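PDB 3HP0: bacillaene synthase dehydratase PksH from Bacillus subtilis, which catalyses dehydration of the PksL-tethered (S)-3-hydroxy-3-methylglutaryl group to 3-methylglutaconyl during synthesis of the antibiotic bacillaene. Local coordinates for residues D91-L96 and L148-R153. Residues are numbered along the deposited sequence; the frame is centred on the assembly and turned at random.
Sequences DLWMKL and LPFLIR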
# COMPACT_ATOMS: atom_id res chain seq x y z
N ASP A 91 -3.05 10.06 2.02
CA ASP A 91 -1.95 10.98 2.30
C ASP A 91 -0.70 10.27 2.77
O ASP A 91 0.41 10.72 2.51
CB ASP A 91 -2.38 12.02 3.33
CG ASP A 91 -3.35 13.03 2.76
OD1 ASP A 91 -3.12 13.46 1.61
OD2 ASP A 91 -4.32 13.38 3.45
N LEU A 92 -0.89 9.15 3.46
CA LEU A 92 0.22 8.33 3.93
C LEU A 92 0.94 7.78 2.70
O LEU A 92 2.17 7.91 2.57
CB LEU A 92 -0.31 7.18 4.77
CG LEU A 92 0.64 6.05 5.16
CD1 LEU A 92 1.88 6.61 5.84
CD2 LEU A 92 -0.11 5.09 6.06
N TRP A 93 0.19 7.19 1.78
CA TRP A 93 0.79 6.65 0.57
C TRP A 93 1.47 7.76 -0.21
O TRP A 93 2.49 7.54 -0.85
CB TRP A 93 -0.26 5.95 -0.29
CG TRP A 93 -0.74 4.65 0.30
CD1 TRP A 93 -0.12 3.90 1.25
CD2 TRP A 93 -1.94 3.95 -0.04
NE1 TRP A 93 -0.85 2.77 1.52
CE2 TRP A 93 -1.97 2.77 0.74
CE3 TRP A 93 -2.99 4.19 -0.93
CZ2 TRP A 93 -3.02 1.84 0.66
CZ3 TRP A 93 -4.03 3.27 -1.01
CH2 TRP A 93 -4.03 2.11 -0.22
N MSE A 94 0.90 8.97 -0.15
CA MSE A 94 1.48 10.11 -0.85
C MSE A 94 2.80 10.51 -0.19
O MSE A 94 3.76 10.86 -0.86
CB MSE A 94 0.54 11.31 -0.83
CG MSE A 94 -0.69 11.16 -1.69
SE MSE A 94 -1.44 12.89 -2.19
CE MSE A 94 -0.35 13.21 -3.76
N LYS A 95 2.83 10.43 1.13
CA LYS A 95 4.01 10.79 1.91
C LYS A 95 5.17 9.87 1.50
O LYS A 95 6.30 10.33 1.30
CB LYS A 95 3.71 10.61 3.41
CG LYS A 95 4.49 11.51 4.34
CD LYS A 95 4.00 12.95 4.25
CE LYS A 95 4.29 13.73 5.53
NZ LYS A 95 3.68 15.11 5.51
N LEU A 96 4.88 8.58 1.38
CA LEU A 96 5.88 7.61 0.98
C LEU A 96 6.54 8.03 -0.32
O LEU A 96 7.73 7.83 -0.51
CB LEU A 96 5.24 6.23 0.79
CG LEU A 96 5.13 5.26 1.97
CD1 LEU A 96 5.43 5.93 3.30
CD2 LEU A 96 3.74 4.68 1.96
N LEU A 148 -5.56 2.58 -7.08
CA LEU A 148 -5.39 2.78 -8.52
C LEU A 148 -4.47 3.87 -9.04
O LEU A 148 -3.71 3.63 -9.98
CB LEU A 148 -6.76 2.90 -9.21
CG LEU A 148 -7.63 1.63 -9.13
CD1 LEU A 148 -9.01 1.87 -9.74
CD2 LEU A 148 -6.93 0.49 -9.85
N PRO A 149 -4.53 5.10 -8.47
CA PRO A 149 -3.64 6.16 -8.97
C PRO A 149 -2.16 5.82 -8.78
O PRO A 149 -1.32 6.11 -9.64
CB PRO A 149 -4.08 7.39 -8.18
CG PRO A 149 -5.54 7.10 -7.88
CD PRO A 149 -5.50 5.63 -7.50
N PHE A 150 -1.85 5.21 -7.65
CA PHE A 150 -0.48 4.80 -7.35
C PHE A 150 -0.08 3.61 -8.25
O PHE A 150 1.02 3.58 -8.81
CB PHE A 150 -0.37 4.40 -5.87
CG PHE A 150 -0.62 5.54 -4.91
CD1 PHE A 150 0.40 6.44 -4.60
CD2 PHE A 150 -1.89 5.75 -4.36
CE1 PHE A 150 0.17 7.51 -3.75
CE2 PHE A 150 -2.13 6.83 -3.51
CZ PHE A 150 -1.10 7.71 -3.21
N LEU A 151 -0.99 2.65 -8.40
CA LEU A 151 -0.73 1.48 -9.24
C LEU A 151 -0.51 1.93 -10.67
O LEU A 151 0.47 1.53 -11.33
CB LEU A 151 -1.91 0.49 -9.18
CG LEU A 151 -1.69 -0.81 -9.99
CD1 LEU A 151 -0.42 -1.52 -9.50
CD2 LEU A 151 -2.88 -1.75 -9.86
N ILE A 152 -1.42 2.77 -11.16
CA ILE A 152 -1.35 3.28 -12.51
C ILE A 152 -0.06 4.03 -12.78
O ILE A 152 0.52 3.90 -13.86
CB ILE A 152 -2.56 4.21 -12.80
CG1 ILE A 152 -3.82 3.34 -12.89
CG2 ILE A 152 -2.30 5.07 -14.06
CD1 ILE A 152 -5.09 4.11 -13.19
N ARG A 153 0.41 4.80 -11.81
CA ARG A 153 1.66 5.52 -12.01
C ARG A 153 2.81 4.53 -12.28
O ARG A 153 3.75 4.84 -13.00
CB ARG A 153 2.01 6.40 -10.80
CG ARG A 153 3.42 7.00 -10.91
CD ARG A 153 3.97 7.57 -9.60
NE ARG A 153 5.43 7.68 -9.68
CZ ARG A 153 6.27 6.65 -9.58
NH1 ARG A 153 5.80 5.42 -9.38
NH2 ARG A 153 7.57 6.83 -9.72
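Met94, a selenomethionine that touches Phe150 through its side chain, has its backbone O hydrogen-bonded to Thr98 OG1 on the same helix. No hydrogen bond joins 91-96 to 148-153. The contact is apolar and is carried by Phe150, which reaches across to Trp93 and Met94. Trp93 CB sits over one face of the Phe150 ring, displaced toward its rim, and is 3.5 Å from Phe150 CZ. Measured to the ring centroid, this CH-pi contact is 25° off the normal. The indole then turns its edge to the same ring, with Trp93 CE3 3.8 Å from Phe150 CE2. The two planes stand at 81°, a T-shaped pair. Trp93 CG lies beside the backbone N and anti to the carbonyl carbon (chi1 -71°), which sends the indole along the phenyl face. Helix 87-98 belongs to the beta-alpha-beta crossover between parallel strands 53-57 and 102-107 of the crotonase fold. Phe150 links it to helix 148-155, which follows later in the chain. The Trp93 side chain is about 10 Å from that of the active-site residue Glu137. Met94 CG meets the rim of the phenyl ring in its plane, 3.8 Å from Phe150 CZ. Val221 of helix 220-235 touches both Met94 and Phe150. Phe118 makes a second edge-to-face pair with Trp93, and Tyr90 packs its ring against Phe150.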